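Side-chain contacts in ABC transporter (Caldanaerobius, PDB 4G68), which probably binds sugars released from xylan outside the cell and delivers them to an ABC importer, as an extracellular solute-binding protein: residues C[54-59]-C[347-352]; C[85-90]-C[108-113]; C[176-181]-C[300-305]; C[405-410]-C[414-419]. One frame throughout, in Å; residues are numbered along the deposited sequence.

From the N terminus, helix 52-66 opens the longest loop of the four, which closes when helix 332-353 returns to it in interaction 1, 287 residues later. Within that span lie two further closures, one after the other. Interaction 2 joins helix 79-91 to the short helix 108-112 after 17 residues, and interaction 3 brings the loop after strand 297-300 back to helix 175-187. Interaction 4 follows them all, a tight turn between helices 398-412 and 418-429. None of the loops cross. Interactions 2 and 3 lie on opposite sides of the chain's centre, as do interactions 1 and 4; interactions 2 and 4 come within about 7 Å at their nearest atoms without touching.

Interaction 1 (C[54-59]-C[347-352]); sequences TKVKEI and SDMDYL
M349 reaches across to K55 and V56 with its CG anti to the backbone N (chi1 176°) and chi2 extended as well, and then folds at chi3 (80°), which turns CE aside from the line of the chain. The two helices belong to the periplasmic-binding-protein fold: helix 52-66 is the helix of the beta-alpha-beta crossover between parallel strands 40-45 and 71-76. The other, helix 332-353, is a long one that follows strand 317-325. Their segments run roughly antiparallel, with axes 10.9 Å apart and N-to-C directions 151° from each other. A single long side chain does most of the bridging at that spacing. The sulfur of M349 settles between neighbouring residues of the first helix, with SD 3.6 Å from CB of K55. On the lysine it is the root of the chain that is touched, so an aliphatic carbon and not the amine makes the contact. One turn on, I59 CD1 makes a looser approach to M349 CB at 4.4 Å. I59 also packs on L342 and Q345, and V56 on L346, which extends the packing toward earlier turns of helix 332-353, while M349 itself rests on T355 as well. V56 meets the thioether aslant: its CG2 lies 3.7 Å from M349 SD and 4.0 Å from M349 CE.

Interaction 2 (C[85-90]-C[108-113]); sequences KIKAAI and QPFVEA
I90 meets F110 methyl-first and head-on. Its CD1 stands over the middle of the F110 ring, 3.4 Å from the centroid and only 8° off the ring normal, a CH-pi contact centred on the ring face. All six ring carbons lie within 3.8 Å of that methyl, so it does not favour one side of the ring. The isoleucine chain and the phenylalanine chain cross at about a right angle, and this is what presents a methyl end to a flat face. On I90, CG1 lies anti to the carbonyl carbon (chi1 -70°) and chi2 is extended (167°), which together carry CD1 to the ring centre, while the other branch, CG2, approaches F110 CD1 at 3.8 Å, nearer the root of the ring. K87, one turn earlier on the same helix, comes from another direction. Its CG lies in the ring plane, at the edge, 4.0 Å from F110 CZ, and the rest of the lysine then heads off until NZ is 7.2 Å from F110 CZ.

The contact packs helix 79-91 against the short helix 108-112, both of them next to strand 98-102 of the sheet in this solute-binding fold. F99 lies against I90 and T101 against F110, so the strand lines the same layer; V116 adds to the cover of F110.

Nothing polar is exchanged between these side chains. The attraction is dispersion plus the weak pull of the pi cloud on methyl hydrogens, and the lysine contributes methylene surface rather than a cation-pi interaction.

Interaction 3 (C[176-181]-C[300-305]); sequences SELIDA and VRFPTI
L178 and F302 both extend with CG anti to the backbone N, and L178 CD2 comes obliquely to the F302 ring at CZ, 4.0 Å away. In L178 the first torsion is 173°, and chi2 of 65° turns CD1 aside and leaves CD2 to continue the chain toward F302. F302 has chi1 -164°, which carries its ring out from the loop until CZ, the ring atom farthest from the backbone, is the one that comes nearest L178. The two side chains cross at about a right angle, so they share a small patch of surface rather than lying along each other.

P303 supplies the second foothold: its CG sits 4.4 Å from L178 CB, closer to the helix backbone. The same proline also covers the neighbouring ring, with P303 CD lying 3.3 Å above the plane of F302 and offset toward the rim. Ring and proline thus form one apolar surface, with the leucine set against both. The backbone of 301-304 is drawn out in a polyproline II-like shape, and R213 donates to the carbonyl oxygens of both F302 and P303. T304 pairs through its backbone with T173 and F175, tying the loop to the start of helix 175-187. F276 meets the F302 ring edge-to-face, and F193 packs on L178.

In this solute-binding fold, then, the loop between strands 297-300 and 317-325 lies against helix 175-187. Their direct side-chain contact is purely apolar: it implies dispersion and exclusion of water from buried surfaces, while the directional hold on the loop comes from the bonds to its backbone.

Interaction 4 (C[405-410]-C[414-419]); sequences KDLVAQ and KQITPE
A Schellman motif ends helix 398-412 here, and the chain turns at once into helix 418-429, the last helix of the model. Q410 and Q415 make the characteristic bond: Q415 N donates to Q410 O at 2.9 Å, with the N nearly in line with the C=O bond. K414 makes the turn possible by taking a left-handed helical backbone, with phi 62°. Q410 O is gripped a second time, by I416 N at 3.2 Å, and this donor comes from above the carbonyl plane, 60° out of it. Two backbone N-H groups therefore satisfy one carbonyl in the last turn, where the regular helical pattern gives out.

T417 then opens the next helix from the N-cap position, its OG1 accepting from E420 N, and P418 follows it, packed on helix 233-248. Between the two helix ends lies I416, whose side chain folds back over the helix it has just left. Its CG1 is anti to the backbone N (chi1 -163°), which pushes CG2 into the crowded position between N and carbonyl carbon. That methyl lies 3.5 Å from Q410 C and 3.7 Å from Q410 CB, so apolar surface lies beside the carbonyl that accepts two bonds. L407 also packs on Y421, Q424 and M425 of helix 418-429, so side chains of the two helices pack together beyond the turn. I416 joins that packing with its longer branch, at an oblique angle: I416 CD1 stands 4.2 Å from L407 CD2.

Interaction 1 (C[54-59]-C[347-352])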
loop_
_atom_site.group_PDB
_atom_site.type_symbol
_atom_site.label_atom_id
_atom_site.label_comp_id
_atom_site.label_asym_id
_atom_site.label_seq_id
_atom_site.Cartn_x
_atom_site.Cartn_y
_atom_site.Cartn_z
ATOM N N THR C 54 -2.649 -14.618 -13.005
ATOM C CA THR C 54 -3.532 -15.677 -13.563
ATOM C C THR C 54 -4.995 -15.343 -13.286
ATOM O O THR C 54 -5.854 -15.472 -14.167
ATOM C CB THR C 54 -3.207 -17.073 -12.947
ATOM O OG1 THR C 54 -1.852 -17.450 -13.272
ATOM C CG2 THR C 54 -4.186 -18.179 -13.422
ATOM N N LYS C 55 -5.276 -14.911 -12.053
ATOM C CA LYS C 55 -6.640 -14.506 -11.700
ATOM C C LYS C 55 -7.220 -13.336 -12.504
ATOM O O LYS C 55 -8.423 -13.347 -12.875
ATOM C CB LYS C 55 -6.724 -14.239 -10.198
ATOM C CG LYS C 55 -6.369 -15.484 -9.405
ATOM C CD LYS C 55 -7.489 -16.495 -9.465
ATOM C CE LYS C 55 -8.475 -16.150 -8.390
ATOM N NZ LYS C 55 -9.666 -17.002 -8.566
ATOM N N VAL C 56 -6.365 -12.352 -12.766
ATOM C CA VAL C 56 -6.800 -11.140 -13.453
ATOM C C VAL C 56 -7.094 -11.483 -14.907
ATOM O O VAL C 56 -8.130 -11.055 -15.450
ATOM C CB VAL C 56 -5.757 -9.998 -13.341
ATOM C CG1 VAL C 56 -6.177 -8.779 -14.171
ATOM C CG2 VAL C 56 -5.658 -9.583 -11.890
ATOM N N LYS C 57 -6.221 -12.301 -15.494
ATOM C CA LYS C 57 -6.441 -12.802 -16.863
ATOM C C LYS C 57 -7.796 -13.489 -17.002
ATOM O O LYS C 57 -8.513 -13.276 -18.008
ATOM C CB LYS C 57 -5.317 -13.756 -17.320
ATOM C CG LYS C 57 -5.392 -14.109 -18.809
ATOM C CD LYS C 57 -5.191 -12.850 -19.644
ATOM C CE LYS C 57 -5.726 -12.935 -21.067
ATOM N NZ LYS C 57 -5.618 -14.275 -21.725
ATOM N N GLU C 58 -8.130 -14.313 -15.997
ATOM C CA GLU C 58 -9.376 -15.067 -15.955
ATOM C C GLU C 58 -10.580 -14.117 -15.909
ATOM O O GLU C 58 -11.522 -14.278 -16.666
ATOM C CB GLU C 58 -9.403 -16.016 -14.745
ATOM C CG GLU C 58 -8.339 -17.124 -14.806
ATOM C CD GLU C 58 -8.363 -18.069 -13.603
ATOM O OE1 GLU C 58 -8.967 -17.743 -12.552
ATOM O OE2 GLU C 58 -7.768 -19.158 -13.704
ATOM N N ILE C 59 -10.538 -13.148 -15.004
ATOM C CA ILE C 59 -11.533 -12.105 -14.925
ATOM C C ILE C 59 -11.745 -11.434 -16.283
ATOM O O ILE C 59 -12.887 -11.330 -16.730
ATOM C CB ILE C 59 -11.176 -11.016 -13.887
ATOM C CG1 ILE C 59 -11.199 -11.583 -12.470
ATOM C CG2 ILE C 59 -12.189 -9.886 -13.984
ATOM C CD1 ILE C 59 -10.515 -10.705 -11.443
ATOM N N SER C 347 -11.698 -6.523 -6.404
ATOM C CA SER C 347 -11.972 -6.428 -4.953
ATOM C C SER C 347 -12.209 -7.841 -4.347
ATOM O O SER C 347 -11.646 -8.186 -3.292
ATOM C CB SER C 347 -13.184 -5.530 -4.710
ATOM O OG SER C 347 -13.493 -5.418 -3.294
ATOM N N ASP C 348 -13.071 -8.647 -4.993
ATOM C CA ASP C 348 -13.338 -10.030 -4.507
ATOM C C ASP C 348 -12.084 -10.936 -4.629
ATOM O O ASP C 348 -11.792 -11.751 -3.737
ATOM C CB ASP C 348 -14.416 -10.682 -5.357
ATOM C CG ASP C 348 -15.802 -10.173 -5.079
ATOM O OD1 ASP C 348 -15.988 -9.241 -4.260
ATOM O OD2 ASP C 348 -16.739 -10.793 -5.698
ATOM N N MET C 349 -11.349 -10.791 -5.732
ATOM C CA MET C 349 -10.098 -11.519 -5.923
ATOM C C MET C 349 -9.164 -11.187 -4.736
ATOM O O MET C 349 -8.653 -12.089 -4.100
ATOM C CB MET C 349 -9.422 -11.090 -7.244
ATOM C CG MET C 349 -8.054 -11.735 -7.480
ATOM S SD MET C 349 -7.045 -10.970 -8.760
ATOM C CE MET C 349 -6.345 -9.548 -7.904
ATOM N N ASP C 350 -8.981 -9.889 -4.454
ATOM C CA ASP C 350 -8.048 -9.367 -3.405
ATOM C C ASP C 350 -8.360 -10.018 -2.070
ATOM O O ASP C 350 -7.468 -10.533 -1.368
ATOM C CB ASP C 350 -8.255 -7.840 -3.219
ATOM C CG ASP C 350 -7.426 -6.987 -4.150
ATOM O OD1 ASP C 350 -6.551 -7.539 -4.878
ATOM O OD2 ASP C 350 -7.659 -5.722 -4.147
ATOM N N TYR C 351 -9.644 -9.974 -1.723
ATOM C CA TYR C 351 -10.175 -10.605 -0.508
ATOM C C TYR C 351 -9.845 -12.113 -0.405
ATOM O O TYR C 351 -9.387 -12.586 0.662
ATOM C CB TYR C 351 -11.685 -10.385 -0.447
ATOM C CG TYR C 351 -12.354 -10.775 0.866
ATOM C CD1 TYR C 351 -11.751 -10.476 2.095
ATOM C CD2 TYR C 351 -13.589 -11.409 0.872
ATOM C CE1 TYR C 351 -12.347 -10.821 3.295
ATOM C CE2 TYR C 351 -14.217 -11.755 2.072
ATOM C CZ TYR C 351 -13.592 -11.454 3.274
ATOM O OH TYR C 351 -14.205 -11.791 4.456
ATOM N N LEU C 352 -10.024 -12.840 -1.511
ATOM C CA LEU C 352 -9.815 -14.284 -1.530
ATOM C C LEU C 352 -8.345 -14.686 -1.454
ATOM O O LEU C 352 -7.998 -15.635 -0.753
ATOM C CB LEU C 352 -10.446 -14.883 -2.786
ATOM C CG LEU C 352 -11.976 -14.975 -2.712
ATOM C CD1 LEU C 352 -12.587 -15.203 -4.091
ATOM C CD2 LEU C 352 -12.331 -16.120 -1.761
#

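Interaction 2 (C[85-90]-C[108-113])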
loop_
_atom_site.group_PDB
_atom_site.type_symbol
_atom_site.label_atom_id
_atom_site.label_comp_id
_atom_site.label_asym_id
_atom_site.label_seq_id
_atom_site.Cartn_x
_atom_site.Cartn_y
_atom_site.Cartn_z
ATOM N N LYS C 85 5.255 4.503 -16.261
ATOM C CA LYS C 85 4.492 4.275 -17.480
ATOM C C LYS C 85 3.155 5.009 -17.553
ATOM O O LYS C 85 2.821 5.633 -18.596
ATOM C CB LYS C 85 4.207 2.775 -17.637
ATOM C CG LYS C 85 3.555 2.429 -18.962
ATOM C CD LYS C 85 3.320 0.934 -19.126
ATOM C CE LYS C 85 2.438 0.671 -20.333
ATOM N NZ LYS C 85 2.249 -0.783 -20.621
ATOM N N ILE C 86 2.375 4.903 -16.473
ATOM C CA ILE C 86 1.059 5.588 -16.408
ATOM C C ILE C 86 1.182 7.134 -16.358
ATOM O O ILE C 86 0.398 7.835 -16.981
ATOM C CB ILE C 86 0.107 5.014 -15.306
ATOM C CG1 ILE C 86 -1.332 5.459 -15.561
ATOM C CG2 ILE C 86 0.521 5.444 -13.884
ATOM C CD1 ILE C 86 -1.877 4.949 -16.892
ATOM N N LYS C 87 2.162 7.649 -15.622
ATOM C CA LYS C 87 2.415 9.092 -15.614
ATOM C C LYS C 87 2.773 9.647 -16.984
ATOM O O LYS C 87 2.197 10.665 -17.420
ATOM C CB LYS C 87 3.463 9.448 -14.567
ATOM C CG LYS C 87 2.905 9.346 -13.146
ATOM C CD LYS C 87 3.882 9.856 -12.100
ATOM C CE LYS C 87 5.121 8.996 -12.017
ATOM N NZ LYS C 87 6.041 9.463 -10.944
ATOM N N ALA C 88 3.705 8.969 -17.671
ATOM C CA ALA C 88 4.138 9.380 -19.014
ATOM C C ALA C 88 2.999 9.292 -20.048
ATOM O O ALA C 88 2.829 10.201 -20.879
ATOM C CB ALA C 88 5.347 8.563 -19.486
ATOM N N ALA C 89 2.214 8.216 -19.976
ATOM C CA ALA C 89 1.031 8.058 -20.851
ATOM C C ALA C 89 -0.042 9.133 -20.659
ATOM O O ALA C 89 -0.558 9.666 -21.641
ATOM C CB ALA C 89 0.436 6.653 -20.750
ATOM N N ILE C 90 -0.352 9.468 -19.404
ATOM C CA ILE C 90 -1.374 10.478 -19.111
ATOM C C ILE C 90 -0.918 11.837 -19.639
ATOM O O ILE C 90 -1.686 12.539 -20.309
ATOM C CB ILE C 90 -1.750 10.508 -17.624
ATOM C CG1 ILE C 90 -2.532 9.230 -17.300
ATOM C CG2 ILE C 90 -2.540 11.791 -17.262
ATOM C CD1 ILE C 90 -2.703 8.969 -15.818
ATOM N N GLN C 108 -4.169 13.211 -8.179
ATOM C CA GLN C 108 -4.724 14.578 -8.196
ATOM C C GLN C 108 -4.291 15.340 -9.480
ATOM O O GLN C 108 -5.143 15.938 -10.127
ATOM C CB GLN C 108 -4.386 15.363 -6.920
ATOM C CG GLN C 108 -5.237 16.619 -6.747
ATOM C CD GLN C 108 -4.810 17.510 -5.572
ATOM O OE1 GLN C 108 -3.973 17.136 -4.742
ATOM N NE2 GLN C 108 -5.396 18.703 -5.502
ATOM N N PRO C 109 -2.983 15.283 -9.839
ATOM C CA PRO C 109 -2.471 15.915 -11.073
ATOM C C PRO C 109 -3.210 15.513 -12.339
ATOM O O PRO C 109 -3.515 16.399 -13.172
ATOM C CB PRO C 109 -1.021 15.400 -11.166
ATOM C CG PRO C 109 -0.628 15.150 -9.746
ATOM C CD PRO C 109 -1.876 14.667 -9.062
ATOM N N PHE C 110 -3.463 14.207 -12.505
ATOM C CA PHE C 110 -4.230 13.694 -13.675
ATOM C C PHE C 110 -5.627 14.318 -13.730
ATOM O O PHE C 110 -6.155 14.650 -14.795
ATOM C CB PHE C 110 -4.443 12.172 -13.617
ATOM C CG PHE C 110 -3.220 11.361 -13.229
ATOM C CD1 PHE C 110 -1.924 11.791 -13.535
ATOM C CD2 PHE C 110 -3.385 10.108 -12.616
ATOM C CE1 PHE C 110 -0.809 11.020 -13.172
ATOM C CE2 PHE C 110 -2.282 9.327 -12.255
ATOM C CZ PHE C 110 -0.990 9.783 -12.543
ATOM N N VAL C 111 -6.242 14.427 -12.559
ATOM C CA VAL C 111 -7.601 14.900 -12.466
ATOM C C VAL C 111 -7.595 16.367 -12.793
ATOM O O VAL C 111 -8.374 16.785 -13.640
ATOM C CB VAL C 111 -8.258 14.620 -11.078
ATOM C CG1 VAL C 111 -9.611 15.303 -11.015
ATOM C CG2 VAL C 111 -8.391 13.106 -10.901
ATOM N N GLU C 112 -6.692 17.127 -12.160
ATOM C CA GLU C 112 -6.610 18.580 -12.394
ATOM C C GLU C 112 -6.228 18.958 -13.825
ATOM O O GLU C 112 -6.656 19.994 -14.341
ATOM C CB GLU C 112 -5.648 19.228 -11.403
ATOM C CG GLU C 112 -6.199 19.200 -9.981
ATOM C CD GLU C 112 -5.462 20.152 -9.052
ATOM O OE1 GLU C 112 -4.370 20.661 -9.451
ATOM O OE2 GLU C 112 -5.986 20.409 -7.930
ATOM N N ALA C 113 -5.443 18.110 -14.472
ATOM C CA ALA C 113 -5.058 18.339 -15.868
ATOM C C ALA C 113 -6.155 18.005 -16.882
ATOM O O ALA C 113 -5.899 18.089 -18.076
ATOM C CB ALA C 113 -3.797 17.552 -16.212
#

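Interaction 3 (C[176-181]-C[300-305])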
loop_
_atom_site.group_PDB
_atom_site.type_symbol
_atom_site.label_atom_id
_atom_site.label_comp_id
_atom_site.label_asym_id
_atom_site.label_seq_id
_atom_site.Cartn_x
_atom_site.Cartn_y
_atom_site.Cartn_z
ATOM N N SER C 176 10.022 -0.386 22.295
ATOM C CA SER C 176 11.127 -0.877 23.131
ATOM C C SER C 176 11.260 -2.374 22.961
ATOM O O SER C 176 12.383 -2.854 22.763
ATOM C CB SER C 176 10.909 -0.519 24.615
ATOM O OG SER C 176 11.172 0.854 24.808
ATOM N N GLU C 177 10.116 -3.102 22.982
ATOM C CA GLU C 177 10.130 -4.552 22.800
ATOM C C GLU C 177 10.640 -4.952 21.395
ATOM O O GLU C 177 11.362 -5.953 21.237
ATOM C CB GLU C 177 8.751 -5.188 23.075
ATOM C CG GLU C 177 8.297 -5.049 24.523
ATOM C CD GLU C 177 6.905 -5.535 24.807
ATOM O OE1 GLU C 177 6.032 -5.592 23.908
ATOM O OE2 GLU C 177 6.640 -5.861 25.959
ATOM N N LEU C 178 10.250 -4.167 20.387
ATOM C CA LEU C 178 10.697 -4.376 19.014
ATOM C C LEU C 178 12.208 -4.250 18.919
ATOM O O LEU C 178 12.841 -5.111 18.322
ATOM C CB LEU C 178 9.959 -3.478 17.997
ATOM C CG LEU C 178 10.452 -3.494 16.551
ATOM C CD1 LEU C 178 10.237 -4.845 15.930
ATOM C CD2 LEU C 178 9.735 -2.460 15.721
ATOM N N ILE C 179 12.799 -3.216 19.535
ATOM C CA ILE C 179 14.288 -3.083 19.499
ATOM C C ILE C 179 14.995 -4.269 20.139
ATOM O O ILE C 179 16.011 -4.733 19.610
ATOM C CB ILE C 179 14.820 -1.736 20.141
ATOM C CG1 ILE C 179 14.295 -0.494 19.393
ATOM C CG2 ILE C 179 16.365 -1.714 20.154
ATOM C CD1 ILE C 179 14.839 -0.322 17.964
ATOM N N ASP C 180 14.509 -4.722 21.301
ATOM C CA ASP C 180 15.109 -5.886 21.958
ATOM C C ASP C 180 14.976 -7.207 21.155
ATOM O O ASP C 180 15.965 -7.972 21.039
ATOM C CB ASP C 180 14.593 -6.084 23.394
ATOM C CG ASP C 180 15.275 -7.262 24.072
ATOM O OD1 ASP C 180 16.554 -7.304 24.022
ATOM O OD2 ASP C 180 14.569 -8.162 24.597
ATOM N N ALA C 181 13.772 -7.468 20.614
ATOM C CA ALA C 181 13.560 -8.599 19.707
ATOM C C ALA C 181 14.550 -8.546 18.549
ATOM O O ALA C 181 15.160 -9.561 18.204
ATOM C CB ALA C 181 12.128 -8.639 19.168
ATOM N N VAL C 300 -0.111 -8.470 12.984
ATOM C CA VAL C 300 -0.348 -7.556 14.119
ATOM C C VAL C 300 -0.204 -6.047 13.744
ATOM O O VAL C 300 0.395 -5.692 12.733
ATOM C CB VAL C 300 0.527 -7.937 15.367
ATOM C CG1 VAL C 300 0.348 -9.416 15.746
ATOM C CG2 VAL C 300 2.008 -7.612 15.140
ATOM N N ARG C 301 -0.806 -5.189 14.549
ATOM C CA ARG C 301 -0.595 -3.753 14.469
ATOM C C ARG C 301 0.849 -3.418 14.679
ATOM O O ARG C 301 1.585 -4.193 15.316
ATOM C CB ARG C 301 -1.362 -3.062 15.582
ATOM C CG ARG C 301 -2.839 -2.985 15.272
ATOM C CD ARG C 301 -3.552 -2.190 16.334
ATOM N NE ARG C 301 -4.950 -2.339 16.030
ATOM C CZ ARG C 301 -5.786 -3.031 16.775
ATOM N NH1 ARG C 301 -5.336 -3.603 17.896
ATOM N NH2 ARG C 301 -7.056 -3.125 16.408
ATOM N N PHE C 302 1.273 -2.270 14.179
ATOM C CA PHE C 302 2.627 -1.792 14.552
ATOM C C PHE C 302 2.560 -1.494 16.045
ATOM O O PHE C 302 1.478 -1.147 16.541
ATOM C CB PHE C 302 3.067 -0.581 13.727
ATOM C CG PHE C 302 4.553 -0.309 13.815
ATOM C CD1 PHE C 302 5.488 -0.991 12.980
ATOM C CD2 PHE C 302 5.037 0.569 14.805
ATOM C CE1 PHE C 302 6.849 -0.746 13.087
ATOM C CE2 PHE C 302 6.398 0.805 14.923
ATOM C CZ PHE C 302 7.296 0.171 14.066
ATOM N N PRO C 303 3.682 -1.710 16.771
ATOM C CA PRO C 303 3.719 -1.503 18.199
ATOM C C PRO C 303 3.475 -0.043 18.629
ATOM O O PRO C 303 3.666 0.923 17.841
ATOM C CB PRO C 303 5.160 -1.893 18.572
ATOM C CG PRO C 303 5.582 -2.908 17.587
ATOM C CD PRO C 303 4.825 -2.568 16.331
ATOM N N THR C 304 3.034 0.095 19.880
ATOM C CA THR C 304 2.957 1.378 20.534
ATOM C C THR C 304 4.314 1.990 20.794
ATOM O O THR C 304 5.308 1.287 20.946
ATOM C CB THR C 304 2.231 1.224 21.865
ATOM O OG1 THR C 304 2.918 0.243 22.645
ATOM C CG2 THR C 304 0.806 0.710 21.605
ATOM N N ILE C 305 4.338 3.310 20.866
ATOM C CA ILE C 305 5.581 4.053 21.123
ATOM C C ILE C 305 5.361 4.910 22.348
ATOM O O ILE C 305 4.477 5.778 22.323
ATOM C CB ILE C 305 6.035 4.863 19.888
ATOM C CG1 ILE C 305 6.333 3.855 18.747
ATOM C CG2 ILE C 305 7.228 5.760 20.227
ATOM C CD1 ILE C 305 6.395 4.476 17.383
#

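Interaction 4 (C[405-410]-C[414-419])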
loop_
_atom_site.group_PDB
_atom_site.type_symbol
_atom_site.label_atom_id
_atom_site.label_comp_id
_atom_site.label_asym_id
_atom_site.label_seq_id
_atom_site.Cartn_x
_atom_site.Cartn_y
_atom_site.Cartn_z
ATOM N N LYS C 405 10.715 10.134 -0.187
ATOM C CA LYS C 405 11.337 8.844 -0.478
ATOM C C LYS C 405 12.842 8.902 -0.487
ATOM O O LYS C 405 13.489 7.966 0.019
ATOM C CB LYS C 405 10.848 8.275 -1.813
ATOM C CG LYS C 405 9.418 7.782 -1.779
ATOM C CD LYS C 405 8.884 7.489 -3.163
ATOM C CE LYS C 405 9.680 6.465 -3.931
ATOM N NZ LYS C 405 9.172 6.497 -5.313
ATOM N N ASP C 406 13.429 9.969 -1.053
ATOM C CA ASP C 406 14.918 9.993 -1.185
ATOM C C ASP C 406 15.617 10.212 0.138
ATOM O O ASP C 406 16.636 9.510 0.451
ATOM C CB ASP C 406 15.427 11.039 -2.188
ATOM C CG ASP C 406 14.967 10.766 -3.599
ATOM O OD1 ASP C 406 14.769 9.576 -3.946
ATOM O OD2 ASP C 406 14.770 11.747 -4.365
ATOM N N LEU C 407 15.034 11.124 0.922
ATOM C CA LEU C 407 15.511 11.474 2.235
ATOM C C LEU C 407 15.275 10.393 3.284
ATOM O O LEU C 407 16.029 10.257 4.218
ATOM C CB LEU C 407 14.794 12.769 2.699
ATOM C CG LEU C 407 15.133 14.133 2.039
ATOM C CD1 LEU C 407 14.291 15.265 2.626
ATOM C CD2 LEU C 407 16.627 14.465 2.075
ATOM N N VAL C 408 14.147 9.709 3.219
ATOM C CA VAL C 408 14.005 8.575 4.135
ATOM C C VAL C 408 15.115 7.615 3.737
ATOM O O VAL C 408 15.727 7.001 4.616
ATOM C CB VAL C 408 12.587 7.918 4.153
ATOM C CG1 VAL C 408 12.625 6.540 4.849
ATOM C CG2 VAL C 408 11.582 8.808 4.881
ATOM N N ALA C 409 15.363 7.452 2.431
ATOM C CA ALA C 409 16.395 6.489 2.012
ATOM C C ALA C 409 17.740 6.854 2.688
ATOM O O ALA C 409 18.342 6.025 3.338
ATOM C CB ALA C 409 16.517 6.407 0.496
ATOM N N GLN C 410 18.096 8.138 2.657
ATOM C CA GLN C 410 19.321 8.642 3.319
ATOM C C GLN C 410 19.388 8.471 4.863
ATOM O O GLN C 410 20.498 8.356 5.435
ATOM C CB GLN C 410 19.474 10.105 2.951
ATOM C CG GLN C 410 19.934 10.272 1.529
ATOM C CD GLN C 410 19.372 11.501 0.864
ATOM O OE1 GLN C 410 19.427 12.640 1.392
ATOM N NE2 GLN C 410 18.818 11.280 -0.308
ATOM N N LYS C 414 22.270 6.048 6.720
ATOM C CA LYS C 414 23.108 6.722 7.721
ATOM C C LYS C 414 23.906 7.879 7.086
ATOM O O LYS C 414 25.008 8.204 7.560
ATOM C CB LYS C 414 24.054 5.709 8.396
ATOM C CG LYS C 414 23.367 4.579 9.156
ATOM C CD LYS C 414 22.681 5.088 10.418
ATOM C CE LYS C 414 23.711 5.255 11.523
ATOM N NZ LYS C 414 23.118 5.791 12.773
ATOM N N GLN C 415 23.334 8.480 6.023
ATOM C CA GLN C 415 23.934 9.629 5.305
ATOM C C GLN C 415 23.325 10.988 5.689
ATOM O O GLN C 415 23.918 12.044 5.431
ATOM C CB GLN C 415 23.857 9.449 3.795
ATOM C CG GLN C 415 24.669 8.287 3.267
ATOM C CD GLN C 415 24.369 7.991 1.815
ATOM O OE1 GLN C 415 24.097 8.915 1.034
ATOM N NE2 GLN C 415 24.443 6.702 1.445
ATOM N N ILE C 416 22.138 10.965 6.288
ATOM C CA ILE C 416 21.600 12.147 6.900
ATOM C C ILE C 416 21.334 11.878 8.385
ATOM O O ILE C 416 21.099 10.732 8.776
ATOM C CB ILE C 416 20.331 12.613 6.113
ATOM C CG1 ILE C 416 19.968 14.058 6.458
ATOM C CG2 ILE C 416 19.156 11.639 6.251
ATOM C CD1 ILE C 416 19.232 14.758 5.344
ATOM N N THR C 417 21.451 12.920 9.210
ATOM C CA THR C 417 20.955 12.917 10.598
ATOM C C THR C 417 19.441 13.184 10.632
ATOM O O THR C 417 18.898 13.766 9.675
ATOM C CB THR C 417 21.670 14.015 11.428
ATOM O OG1 THR C 417 21.391 15.307 10.864
ATOM C CG2 THR C 417 23.220 13.791 11.421
ATOM N N PRO C 418 18.748 12.790 11.741
ATOM C CA PRO C 418 17.316 13.148 11.944
ATOM C C PRO C 418 17.025 14.641 11.865
ATOM O O PRO C 418 16.007 15.036 11.323
ATOM C CB PRO C 418 17.051 12.682 13.370
ATOM C CG PRO C 418 17.979 11.528 13.563
ATOM C CD PRO C 418 19.235 11.888 12.812
ATOM N N GLU C 419 17.878 15.460 12.477
ATOM C CA GLU C 419 17.709 16.910 12.484
ATOM C C GLU C 419 17.876 17.481 11.073
ATOM O O GLU C 419 17.071 18.287 10.635
ATOM C CB GLU C 419 18.671 17.544 13.481
ATOM C CG GLU C 419 18.302 17.300 14.958
ATOM C CD GLU C 419 18.750 15.939 15.533
ATOM O OE1 GLU C 419 19.662 15.277 14.964
ATOM O OE2 GLU C 419 18.177 15.548 16.598
#